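Serine protease inhibitor (Thermoanaerobacter tengcongensis, PDB 2PEF) probably inhibits serine-type endopeptidases as a thermophilic member of the serpin family, captured here in its latent state. Local coordinates at residues Glu19-Lys22 / Asn23-Asp27; Leu228-Glu231 / Asn232-Val235; Gln245-Ile248 / Asp249-Lys252; Leu281-Thr284 / Asp285-Pro289; Ala292-Ser295 / Lys296-Lys299. All coordinates share one frame; numbering follows the deposited sequence.

Contact 1: residues Glu19-Lys22 / Asn23-Asp27; sequences ELFK and NSIDD
Ile25 sets its terminal methyl over one face of the Phe21 ring at the C-terminal end of helix 7-22 in the serpin fold. Ile25 CD1 lies 3.7 Å from the centroid of the Phe21 ring, a CH-pi contact placed off centre: its nearest ring atom is Phe21 CE1, at a tight 3.2 Å. Ser24 supplies the polar half by folding back onto the last turn. Its OG lies beside its own backbone N (chi1 -58°), and from there Ser24 OG donates to Leu20 O at 2.7 Å, arriving above the carbonyl plane. Ser24 N gives Phe21 O a fairly straight bond of 2.9 Å, whereas Asn23 N is held weakly by both Glu19 O and Leu20 O. In the next shell, Phe21 and Ile25 both rest on Ile239 of helix 235-241 and Thr368 of strand 362-372. Lys22 NZ makes a long salt bridge of 3.8 Å to Glu19 OE2, but is hydrogen-bonded to the carbonyl oxygens of Leu242 and Lys240. A water spans the departing backbone, donating to Lys22 O at 2.7 Å and accepting from Ile25 N at 3.2 Å.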
loop_
_atom_site.group_PDB
_atom_site.type_symbol
_atom_site.label_atom_id
_atom_site.label_comp_id
_atom_site.label_asym_id
_atom_site.label_seq_id
_atom_site.Cartn_x
_atom_site.Cartn_y
_atom_site.Cartn_z
ATOM N N GLU A 19 -2.234 -10.331 -5.259
ATOM C CA GLU A 19 -3.607 -10.744 -4.962
ATOM C C GLU A 19 -4.398 -9.591 -4.342
ATOM O O GLU A 19 -5.562 -9.370 -4.683
ATOM C CB GLU A 19 -3.651 -11.984 -4.067
ATOM C CG GLU A 19 -3.180 -13.266 -4.751
ATOM C CD GLU A 19 -3.897 -13.548 -6.067
ATOM O OE1 GLU A 19 -5.144 -13.577 -6.071
ATOM O OE2 GLU A 19 -3.208 -13.735 -7.097
ATOM N N LEU A 20 -3.753 -8.844 -3.447
ATOM C CA LEU A 20 -4.360 -7.645 -2.877
ATOM C C LEU A 20 -4.691 -6.633 -3.977
ATOM O O LEU A 20 -5.827 -6.169 -4.071
ATOM C CB LEU A 20 -3.437 -7.017 -1.825
ATOM C CG LEU A 20 -4.019 -5.946 -0.903
ATOM C CD1 LEU A 20 -5.152 -6.505 -0.042
ATOM C CD2 LEU A 20 -2.918 -5.358 -0.027
ATOM N N PHE A 21 -3.699 -6.318 -4.813
ATOM C CA PHE A 21 -3.876 -5.387 -5.931
ATOM C C PHE A 21 -5.003 -5.793 -6.878
ATOM O O PHE A 21 -5.912 -5.003 -7.136
ATOM C CB PHE A 21 -2.559 -5.211 -6.695
ATOM C CG PHE A 21 -2.675 -4.363 -7.937
ATOM C CD1 PHE A 21 -3.044 -3.024 -7.854
ATOM C CD2 PHE A 21 -2.388 -4.902 -9.188
ATOM C CE1 PHE A 21 -3.132 -2.238 -9.007
ATOM C CE2 PHE A 21 -2.476 -4.125 -10.339
ATOM C CZ PHE A 21 -2.849 -2.793 -10.249
ATOM N N LYS A 22 -4.962 -7.031 -7.369
ATOM C CA LYS A 22 -5.896 -7.462 -8.415
ATOM C C LYS A 22 -7.353 -7.554 -7.944
ATOM O O LYS A 22 -8.271 -7.680 -8.764
ATOM C CB LYS A 22 -5.431 -8.776 -9.058
ATOM C CG LYS A 22 -5.661 -10.023 -8.215
ATOM C CD LYS A 22 -4.826 -11.193 -8.723
ATOM C CE LYS A 22 -5.312 -11.705 -10.066
ATOM N NZ LYS A 22 -4.516 -12.882 -10.524
ATOM N N ASN A 23 -7.554 -7.493 -6.630
ATOM C CA ASN A 23 -8.894 -7.479 -6.055
ATOM C C ASN A 23 -9.329 -6.099 -5.537
ATOM O O ASN A 23 -10.413 -5.956 -4.961
ATOM C CB ASN A 23 -9.015 -8.551 -4.966
ATOM C CG ASN A 23 -8.967 -9.961 -5.530
ATOM O OD1 ASN A 23 -8.028 -10.718 -5.269
ATOM N ND2 ASN A 23 -9.980 -10.323 -6.318
ATOM N N SER A 24 -8.491 -5.090 -5.775
ATOM C CA SER A 24 -8.721 -3.727 -5.282
ATOM C C SER A 24 -8.883 -2.705 -6.414
ATOM O O SER A 24 -8.802 -1.492 -6.190
ATOM C CB SER A 24 -7.568 -3.304 -4.366
ATOM O OG SER A 24 -7.422 -4.195 -3.277
ATOM N N ILE A 25 -9.128 -3.206 -7.621
ATOM C CA ILE A 25 -9.177 -2.384 -8.829
ATOM C C ILE A 25 -10.563 -1.797 -9.087
ATOM O O ILE A 25 -11.557 -2.529 -9.194
ATOM C CB ILE A 25 -8.709 -3.195 -10.076
ATOM C CG1 ILE A 25 -7.277 -3.706 -9.887
ATOM C CG2 ILE A 25 -8.833 -2.377 -11.366
ATOM C CD1 ILE A 25 -6.279 -2.639 -9.505
ATOM N N ASP A 26 -10.619 -0.474 -9.202
ATOM C CA ASP A 26 -11.854 0.207 -9.578
ATOM C C ASP A 26 -12.066 0.147 -11.086
ATOM O O ASP A 26 -11.112 0.051 -11.864
ATOM C CB ASP A 26 -11.854 1.659 -9.093
ATOM C CG ASP A 26 -13.249 2.268 -9.062
ATOM O OD1 ASP A 26 -13.804 2.578 -10.142
ATOM O OD2 ASP A 26 -13.790 2.448 -7.951
ATOM N N ASP A 27 -13.330 0.217 -11.487
ATOM C CA ASP A 27 -13.721 0.107 -12.882
ATOM C C ASP A 27 -13.466 1.387 -13.680
ATOM O O ASP A 27 -13.162 1.333 -14.878
ATOM C CB ASP A 27 -15.202 -0.261 -12.964
ATOM C CG ASP A 27 -15.480 -1.315 -14.005
ATOM O OD1 ASP A 27 -14.600 -2.172 -14.236
ATOM O OD2 ASP A 27 -16.582 -1.295 -14.587
HETATM O O HOH W 1 -10.308 -5.962 -8.746
#

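Contact 2: residues Leu228-Glu231 / Asn232-Val235; sequences LPDE and NISV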
loop_
_atom_site.group_PDB
_atom_site.type_symbol
_atom_site.label_atom_id
_atom_site.label_comp_id
_atom_site.label_asym_id
_atom_site.label_seq_id
_atom_site.Cartn_x
_atom_site.Cartn_y
_atom_site.Cartn_z
ATOM N N LEU A 228 2.084 -0.859 -19.947
ATOM C CA LEU A 228 1.021 -0.456 -20.853
ATOM C C LEU A 228 0.432 -1.655 -21.597
ATOM O O LEU A 228 1.039 -2.156 -22.541
ATOM C CB LEU A 228 1.548 0.574 -21.862
ATOM C CG LEU A 228 0.554 1.178 -22.857
ATOM C CD1 LEU A 228 -0.301 2.247 -22.185
ATOM C CD2 LEU A 228 1.314 1.759 -24.040
ATOM N N PRO A 229 -0.746 -2.133 -21.156
ATOM C CA PRO A 229 -1.437 -3.190 -21.898
ATOM C C PRO A 229 -1.790 -2.732 -23.314
ATOM O O PRO A 229 -2.166 -1.577 -23.517
ATOM C CB PRO A 229 -2.698 -3.429 -21.062
ATOM C CG PRO A 229 -2.321 -2.965 -19.685
ATOM C CD PRO A 229 -1.485 -1.754 -19.939
ATOM N N ASP A 230 -1.650 -3.632 -24.282
ATOM C CA ASP A 230 -1.888 -3.284 -25.684
ATOM C C ASP A 230 -3.361 -3.400 -26.069
ATOM O O ASP A 230 -4.195 -3.757 -25.237
ATOM C CB ASP A 230 -0.960 -4.071 -26.630
ATOM C CG ASP A 230 -1.295 -5.560 -26.725
ATOM O OD1 ASP A 230 -2.434 -5.987 -26.426
ATOM O OD2 ASP A 230 -0.391 -6.319 -27.135
ATOM N N GLU A 231 -3.673 -3.096 -27.324
ATOM C CA GLU A 231 -5.063 -3.025 -27.783
ATOM C C GLU A 231 -5.807 -4.356 -27.702
ATOM O O GLU A 231 -7.046 -4.385 -27.721
ATOM C CB GLU A 231 -5.129 -2.469 -29.207
ATOM C CG GLU A 231 -4.555 -3.385 -30.286
ATOM C CD GLU A 231 -4.915 -2.912 -31.674
ATOM O OE1 GLU A 231 -6.045 -3.194 -32.128
ATOM O OE2 GLU A 231 -4.069 -2.258 -32.308
ATOM N N ASN A 232 -5.053 -5.450 -27.612
ATOM C CA ASN A 232 -5.638 -6.791 -27.620
ATOM C C ASN A 232 -5.991 -7.342 -26.232
ATOM O O ASN A 232 -6.420 -8.495 -26.104
ATOM C CB ASN A 232 -4.734 -7.760 -28.383
ATOM C CG ASN A 232 -4.659 -7.434 -29.864
ATOM O OD1 ASN A 232 -5.687 -7.263 -30.528
ATOM N ND2 ASN A 232 -3.442 -7.339 -30.390
ATOM N N ILE A 233 -5.830 -6.513 -25.205
ATOM C CA ILE A 233 -6.221 -6.893 -23.847
ATOM C C ILE A 233 -6.731 -5.670 -23.096
ATOM O O ILE A 233 -6.254 -4.563 -23.327
ATOM C CB ILE A 233 -5.051 -7.570 -23.073
ATOM C CG1 ILE A 233 -5.579 -8.434 -21.919
ATOM C CG2 ILE A 233 -4.033 -6.537 -22.574
ATOM C CD1 ILE A 233 -4.587 -9.469 -21.420
ATOM N N SER A 234 -7.697 -5.871 -22.203
ATOM C CA SER A 234 -8.169 -4.782 -21.350
ATOM C C SER A 234 -7.263 -4.618 -20.130
ATOM O O SER A 234 -6.488 -5.517 -19.794
ATOM C CB SER A 234 -9.603 -5.049 -20.898
ATOM O OG SER A 234 -9.637 -6.103 -19.958
ATOM N N VAL A 235 -7.359 -3.465 -19.471
ATOM C CA VAL A 235 -6.634 -3.228 -18.220
ATOM C C VAL A 235 -7.001 -4.284 -17.172
ATOM O O VAL A 235 -6.119 -4.838 -16.513
ATOM C CB VAL A 235 -6.867 -1.788 -17.689
ATOM C CG1 VAL A 235 -6.577 -1.672 -16.188
ATOM C CG2 VAL A 235 -6.000 -0.812 -18.462
HETATM O O HOH W 2 -1.234 -8.158 -28.885
HETATM O O HOH W 3 -7.933 -5.214 -31.055
HETATM O O HOH W 4 -7.855 -2.267 -25.348
#
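A type I beta turn from Asp230 to Ile233 carries the chain out of strand 222-229 toward helix 235-241 at the surface of the serpin fold. Ile233 N closes it with a nearly straight bond of 3.2 Å to Asp230 O (N-H...O angle 164°), entering above the carbonyl plane. The Asp230 side chain joins the same turn. With its CG between the backbone N and the carbonyl carbon (chi1 70°), OD1 is brought to the backbone two residues on, and Asp230 OD1 accepts from Asn232 N at 2.9 Å, an Asx turn laid on the beta turn. That donor meets the carboxylate from above its plane, not within it. Two waters link the polar ends: one joins Asp230 OD2 to Asn232 ND2, while another donates to Glu231 OE1 and Asn232 OD1. Glu231 and Asn232 run side by side, their carboxylate and amide planes 25° apart. On the apolar side, Pro229 CB touches Ile233 CG2 at 3.7 Å, and both residues lean on Tyr238 of the following helix. Ser234 stands at the N-cap of that helix, its OG bonded to Glu237 N. Val235 ends the stretch in looser contact with the proline, its CG2 4.4 Å from Pro229 CG.

Contact 3: residues Gln245-Ile248 / Asp249-Lys252; sequences QKFI and DLIK
Phe247 and Ile251, one turn apart on helix 244-252, carry the apolar side of this helical contact. Ile251 CD1 lies over one face of the Phe247 ring, 4.0 Å from its centroid, a CH-pi contact in which the nearest ring atom, Phe247 CE2, is 3.6 Å from Ile251 CD1. The ring is directed there with Phe247 CG opposite the backbone N (chi1 -177°). Both residues pack on Ile356 of strand 345-357, and Phe247 also meets Ile18 of helix 7-22, so this helix of the serpin fold is joined to both elements through the ring. Leu250 CD2 sits obliquely to the same ring at a looser distance. The backbone bonds are those of an alpha-helix: Asp249 N to Gln245 O at 2.9 Å, Leu250 N to Lys246 O at 3.0 Å and Lys252 N to Ile248 O at 3.0 Å, while Ile251 N is divided weakly between Phe247 O and Ile248 O. On the polar side the Gln245 and Asp249 side chains cross, and the end of the Gln245 side chain reaches the Asp249 carboxylate, with amide and carboxylate planes 53° apart. With an alanine here in place of Asp249, the carboxylate would be gone and the Gln245 side chain would probably be left without its neighbour and freer to turn. Lys252 stretches out its chain past Ile248 to hydrogen-bond through NZ with Tyr11 OH, and on the way Lys252 CE passes Ile248 CG2 at 3.7 Å.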
loop_
_atom_site.group_PDB
_atom_site.type_symbol
_atom_site.label_atom_id
_atom_site.label_comp_id
_atom_site.label_asym_id
_atom_site.label_seq_id
_atom_site.Cartn_x
_atom_site.Cartn_y
_atom_site.Cartn_z
ATOM N N GLN A 245 4.617 -14.033 -8.922
ATOM C CA GLN A 245 5.692 -14.574 -9.767
ATOM C C GLN A 245 5.858 -13.771 -11.055
ATOM O O GLN A 245 6.968 -13.378 -11.419
ATOM C CB GLN A 245 5.407 -16.050 -10.099
ATOM C CG GLN A 245 6.413 -16.721 -11.025
ATOM C CD GLN A 245 7.747 -16.991 -10.355
ATOM O OE1 GLN A 245 8.779 -16.462 -10.771
ATOM N NE2 GLN A 245 7.733 -17.811 -9.308
ATOM N N LYS A 246 4.742 -13.521 -11.731
ATOM C CA LYS A 246 4.748 -12.790 -12.992
ATOM C C LYS A 246 5.201 -11.348 -12.826
ATOM O O LYS A 246 5.896 -10.808 -13.693
ATOM C CB LYS A 246 3.375 -12.846 -13.656
ATOM C CG LYS A 246 3.083 -14.181 -14.309
ATOM C CD LYS A 246 1.884 -14.094 -15.235
ATOM C CE LYS A 246 1.666 -15.407 -15.967
ATOM N NZ LYS A 246 2.761 -15.700 -16.944
ATOM N N PHE A 247 4.831 -10.729 -11.708
ATOM C CA PHE A 247 5.263 -9.357 -11.438
ATOM C C PHE A 247 6.774 -9.264 -11.204
ATOM O O PHE A 247 7.440 -8.416 -11.793
ATOM C CB PHE A 247 4.497 -8.759 -10.253
ATOM C CG PHE A 247 4.845 -7.322 -9.977
ATOM C CD1 PHE A 247 4.323 -6.306 -10.768
ATOM C CD2 PHE A 247 5.709 -6.987 -8.938
ATOM C CE1 PHE A 247 4.647 -4.979 -10.531
ATOM C CE2 PHE A 247 6.039 -5.658 -8.689
ATOM C CZ PHE A 247 5.506 -4.654 -9.494
ATOM N N ILE A 248 7.311 -10.126 -10.343
ATOM C CA ILE A 248 8.754 -10.124 -10.089
ATOM C C ILE A 248 9.499 -10.422 -11.391
ATOM O O ILE A 248 10.490 -9.756 -11.712
ATOM C CB ILE A 248 9.173 -11.120 -8.966
ATOM C CG1 ILE A 248 8.462 -10.811 -7.638
ATOM C CG2 ILE A 248 10.691 -11.125 -8.774
ATOM C CD1 ILE A 248 8.758 -9.430 -7.026
ATOM N N ASP A 249 9.002 -11.402 -12.147
ATOM C CA ASP A 249 9.640 -11.821 -13.399
ATOM C C ASP A 249 9.659 -10.749 -14.483
ATOM O O ASP A 249 10.637 -10.628 -15.208
ATOM C CB ASP A 249 9.000 -13.106 -13.939
ATOM C CG ASP A 249 9.440 -14.345 -13.181
ATOM O OD1 ASP A 249 10.260 -14.226 -12.245
ATOM O OD2 ASP A 249 8.963 -15.448 -13.526
ATOM N N LEU A 250 8.586 -9.972 -14.602
ATOM C CA LEU A 250 8.537 -8.944 -15.637
ATOM C C LEU A 250 9.566 -7.834 -15.392
ATOM O O LEU A 250 10.089 -7.252 -16.343
ATOM C CB LEU A 250 7.114 -8.398 -15.837
ATOM C CG LEU A 250 6.427 -7.522 -14.787
ATOM C CD1 LEU A 250 6.813 -6.057 -14.958
ATOM C CD2 LEU A 250 4.916 -7.673 -14.897
ATOM N N ILE A 251 9.867 -7.571 -14.119
ATOM C CA ILE A 251 10.905 -6.609 -13.748
ATOM C C ILE A 251 12.291 -7.217 -13.971
ATOM O O ILE A 251 13.167 -6.577 -14.563
ATOM C CB ILE A 251 10.761 -6.131 -12.274
ATOM C CG1 ILE A 251 9.464 -5.342 -12.080
ATOM C CG2 ILE A 251 11.966 -5.286 -11.856
ATOM C CD1 ILE A 251 9.010 -5.248 -10.631
ATOM N N LYS A 252 12.481 -8.447 -13.490
ATOM C CA LYS A 252 13.730 -9.185 -13.681
ATOM C C LYS A 252 14.064 -9.361 -15.162
ATOM O O LYS A 252 15.231 -9.315 -15.553
ATOM C CB LYS A 252 13.658 -10.558 -13.006
ATOM C CG LYS A 252 13.819 -10.530 -11.501
ATOM C CD LYS A 252 13.907 -11.943 -10.946
ATOM C CE LYS A 252 14.269 -11.932 -9.471
ATOM N NZ LYS A 252 14.309 -13.309 -8.904
#

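Contact 4: residues Leu281-Thr284 / Asp285-Pro289; sequences LGMT and DAFLP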
loop_
_atom_site.group_PDB
_atom_site.type_symbol
_atom_site.label_atom_id
_atom_site.label_comp_id
_atom_site.label_asym_id
_atom_site.label_seq_id
_atom_site.Cartn_x
_atom_site.Cartn_y
_atom_site.Cartn_z
ATOM N N LEU A 281 -8.971 -14.187 0.568
ATOM C CA LEU A 281 -7.651 -14.737 0.860
ATOM C C LEU A 281 -7.692 -15.746 2.014
ATOM O O LEU A 281 -6.666 -16.329 2.375
ATOM C CB LEU A 281 -6.654 -13.610 1.158
ATOM C CG LEU A 281 -6.288 -12.632 0.035
ATOM C CD1 LEU A 281 -5.401 -11.522 0.578
ATOM C CD2 LEU A 281 -5.606 -13.345 -1.125
ATOM N N GLY A 282 -8.879 -15.951 2.583
ATOM C CA GLY A 282 -9.085 -16.953 3.628
ATOM C C GLY A 282 -9.305 -16.386 5.019
ATOM O O GLY A 282 -9.609 -17.131 5.956
ATOM N N MET A 283 -9.155 -15.069 5.154
ATOM C CA MET A 283 -9.330 -14.384 6.433
ATOM C C MET A 283 -10.806 -14.031 6.649
ATOM O O MET A 283 -11.267 -12.953 6.266
ATOM C CB MET A 283 -8.443 -13.135 6.481
ATOM C CG MET A 283 -8.489 -12.363 7.781
ATOM S SD MET A 283 -7.478 -10.878 7.669
ATOM C CE MET A 283 -8.295 -9.845 8.882
ATOM N N THR A 284 -11.539 -14.958 7.262
ATOM C CA THR A 284 -12.988 -14.818 7.445
ATOM C C THR A 284 -13.399 -14.710 8.916
ATOM O O THR A 284 -14.190 -13.834 9.276
ATOM C CB THR A 284 -13.758 -15.978 6.772
ATOM O OG1 THR A 284 -13.304 -17.227 7.304
ATOM C CG2 THR A 284 -13.545 -15.961 5.256
ATOM N N ASP A 285 -12.851 -15.590 9.756
ATOM C CA ASP A 285 -13.168 -15.627 11.189
ATOM C C ASP A 285 -12.962 -14.284 11.878
ATOM O O ASP A 285 -13.753 -13.905 12.733
ATOM C CB ASP A 285 -12.340 -16.693 11.911
ATOM C CG ASP A 285 -12.914 -18.088 11.757
ATOM O OD1 ASP A 285 -13.652 -18.340 10.779
ATOM O OD2 ASP A 285 -12.615 -18.941 12.619
ATOM N N ALA A 286 -11.903 -13.569 11.493
ATOM C CA ALA A 286 -11.558 -12.282 12.104
ATOM C C ALA A 286 -12.692 -11.259 12.022
ATOM O O ALA A 286 -12.816 -10.384 12.884
ATOM C CB ALA A 286 -10.300 -11.721 11.463
ATOM N N PHE A 287 -13.511 -11.376 10.979
ATOM C CA PHE A 287 -14.611 -10.440 10.737
ATOM C C PHE A 287 -15.931 -10.875 11.377
ATOM O O PHE A 287 -16.914 -10.131 11.337
ATOM C CB PHE A 287 -14.796 -10.215 9.230
ATOM C CG PHE A 287 -13.585 -9.640 8.547
ATOM C CD1 PHE A 287 -12.729 -10.458 7.815
ATOM C CD2 PHE A 287 -13.295 -8.277 8.640
ATOM C CE1 PHE A 287 -11.606 -9.929 7.184
ATOM C CE2 PHE A 287 -12.177 -7.738 8.011
ATOM C CZ PHE A 287 -11.329 -8.563 7.283
ATOM N N LEU A 288 -15.951 -12.069 11.968
ATOM C CA LEU A 288 -17.173 -12.630 12.551
ATOM C C LEU A 288 -17.199 -12.438 14.067
ATOM O O LEU A 288 -16.323 -12.950 14.764
ATOM C CB LEU A 288 -17.298 -14.122 12.213
ATOM C CG LEU A 288 -17.218 -14.586 10.753
ATOM C CD1 LEU A 288 -17.226 -16.109 10.675
ATOM C CD2 LEU A 288 -18.337 -13.999 9.904
ATOM N N PRO A 289 -18.202 -11.696 14.584
ATOM C CA PRO A 289 -18.316 -11.443 16.027
ATOM C C PRO A 289 -18.348 -12.708 16.892
ATOM O O PRO A 289 -17.741 -12.731 17.965
ATOM C CB PRO A 289 -19.635 -10.666 16.156
ATOM C CG PRO A 289 -20.342 -10.848 14.852
ATOM C CD PRO A 289 -19.275 -11.030 13.827
#
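A Schellman motif ends helix 275-280 at Gly282, and just beyond it Met283 and Phe287 form a Met-aromatic contact round a short 3-10 segment. Gly282 has a positive phi of 108°, at which a side chain would be pressed against the carbonyl oxygen of Leu281. Met283, the centre of an inverse gamma turn, sends out an extended chain that crosses the Phe287 side chain at about a right angle. Met283 SD stands 5.3 Å from the ring centroid of Phe287 in an oblique position, and the methyl does the closer touching, with Met283 CE 3.7 Å from Phe287 CZ and 3.8 Å from Ala286 CB. The other meeting is at the ring's edge: Met283 O lies in the ring plane, 3.2 Å from Phe287 CE1. Phe287 has its CG beside its backbone N (chi1 -60°), which brings the ring edge to that oxygen. The backbone is closed by Phe287 N bonding to Thr284 O at 3.1 Å from above the carbonyl plane. Helix 51-62 packs against the turn: Gln56 OE1 accepts from both Thr284 N and Asp285 N, while Met57 packs on Met283. Leu288 also approaches the Thr284 carbonyl, its CG 3.5 Å from Thr284 O.

Contact 5: residues Ala292-Ser295 / Lys296-Lys299; sequences ADFS and KLGK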
loop_
_atom_site.group_PDB
_atom_site.type_symbol
_atom_site.label_atom_id
_atom_site.label_comp_id
_atom_site.label_asym_id
_atom_site.label_seq_id
_atom_site.Cartn_x
_atom_site.Cartn_y
_atom_site.Cartn_z
ATOM N N ALA A 292 -14.572 -14.798 15.773
ATOM C CA ALA A 292 -13.269 -14.142 15.932
ATOM C C ALA A 292 -12.614 -14.429 17.273
ATOM O O ALA A 292 -13.263 -14.386 18.320
ATOM C CB ALA A 292 -13.381 -12.640 15.716
ATOM N N ASP A 293 -11.320 -14.726 17.221
ATOM C CA ASP A 293 -10.524 -14.968 18.413
ATOM C C ASP A 293 -9.344 -14.009 18.437
ATOM O O ASP A 293 -8.302 -14.269 17.833
ATOM C CB ASP A 293 -10.040 -16.423 18.454
ATOM C CG ASP A 293 -9.399 -16.795 19.784
ATOM O OD1 ASP A 293 -8.877 -15.900 20.489
ATOM O OD2 ASP A 293 -9.411 -17.995 20.123
ATOM N N PHE A 294 -9.527 -12.889 19.125
ATOM C CA PHE A 294 -8.444 -11.942 19.342
ATOM C C PHE A 294 -8.099 -11.836 20.825
ATOM O O PHE A 294 -7.819 -10.750 21.338
ATOM C CB PHE A 294 -8.791 -10.579 18.737
ATOM C CG PHE A 294 -8.703 -10.548 17.237
ATOM C CD1 PHE A 294 -9.855 -10.587 16.461
ATOM C CD2 PHE A 294 -7.463 -10.496 16.599
ATOM C CE1 PHE A 294 -9.783 -10.566 15.074
ATOM C CE2 PHE A 294 -7.380 -10.483 15.211
ATOM C CZ PHE A 294 -8.540 -10.516 14.447
ATOM N N SER A 295 -8.091 -12.985 21.497
ATOM C CA SER A 295 -7.850 -13.058 22.939
ATOM C C SER A 295 -6.434 -12.638 23.339
ATOM O O SER A 295 -6.211 -12.198 24.473
ATOM C CB SER A 295 -8.157 -14.466 23.459
ATOM O OG SER A 295 -7.434 -15.448 22.738
ATOM N N LYS A 296 -5.490 -12.771 22.408
ATOM C CA LYS A 296 -4.095 -12.391 22.649
ATOM C C LYS A 296 -3.857 -10.873 22.622
ATOM O O LYS A 296 -2.814 -10.407 23.081
ATOM C CB LYS A 296 -3.150 -13.118 21.682
ATOM C CG LYS A 296 -3.002 -14.614 21.968
ATOM C CD LYS A 296 -2.056 -15.297 20.984
ATOM C CE LYS A 296 -1.908 -16.778 21.311
ATOM N NZ LYS A 296 -1.259 -17.553 20.209
ATOM N N LEU A 297 -4.817 -10.113 22.091
ATOM C CA LEU A 297 -4.758 -8.640 22.126
ATOM C C LEU A 297 -4.849 -8.099 23.549
ATOM O O LEU A 297 -4.191 -7.117 23.893
ATOM C CB LEU A 297 -5.910 -8.018 21.328
ATOM C CG LEU A 297 -5.924 -7.949 19.804
ATOM C CD1 LEU A 297 -7.264 -7.405 19.343
ATOM C CD2 LEU A 297 -4.815 -7.070 19.287
ATOM N N GLY A 298 -5.688 -8.739 24.355
ATOM C CA GLY A 298 -6.019 -8.252 25.686
ATOM C C GLY A 298 -7.473 -8.530 26.012
ATOM O O GLY A 298 -8.136 -9.295 25.311
ATOM N N LYS A 299 -7.970 -7.908 27.077
ATOM C CA LYS A 299 -9.338 -8.145 27.527
ATOM C C LYS A 299 -10.231 -6.920 27.357
ATOM O O LYS A 299 -9.951 -5.851 27.908
ATOM C CB LYS A 299 -9.357 -8.620 28.982
ATOM C CG LYS A 299 -10.762 -8.842 29.539
ATOM C CD LYS A 299 -10.754 -9.678 30.815
ATOM C CE LYS A 299 -10.349 -11.123 30.545
ATOM N NZ LYS A 299 -11.247 -11.819 29.572
HETATM O O HOH W 5 -8.994 -8.915 22.806
#
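The Phe294 ring is approached by Leu297 CD1, which stands obliquely to it, and the closest touch falls at the root of the ring, where Phe294 CB and Leu297 CD1 are 3.6 Å apart. The two side chains lie side by side and point the same way. The second flat group, the carboxylate of Asp293, is gripped twice through one oxygen: Ser295 OG donates to the syn lone pair of Asp293 OD1 at 2.7 Å, and Ser295 N meets Asp293 OD1 nearly along its C-O axis at 3.2 Å, an Asx turn. The next turn along the chain is closed by Leu297 N bonding to Phe294 O at 3.2 Å, followed by a weak bond from Gly298 N to Ser295 O. A water donates to both Phe294 O, at 2.6 Å, and Gly298 O. Were Leu297 an alanine, the CD1 contact would be lost, and a gap would probably open beside Phe294 CB. Phe294 packs on Thr53 and Met57 of helix 51-62, Asp293 OD2 is bonded to Asn51 at the start of that helix, and beyond the turn Lys299 pairs its backbone with Met103 of strand 102-104.

From the N terminus, the five contacts follow one another in series, each local; none nests in or crosses another. Contact 1 lies where helix 7-22 gives way to a loop, contact 2 turns the chain from strand 222-229 into helix 235-241, and contact 3 lies wholly on helix 244-252. These three have centres about 17 to 18 Å apart and do not touch one another, but helix 235-241 packs on contact 1 through Ile239 and on contact 2 through Tyr238. Contact 4 follows helix 275-280 and meets contact 1 where Leu281 CD2 packs on Glu19 CB at 3.8 Å. Contact 5 leads into strand 298-300 and touches contact 4 through Ala286 CB and Phe294 CZ, 3.7 Å apart.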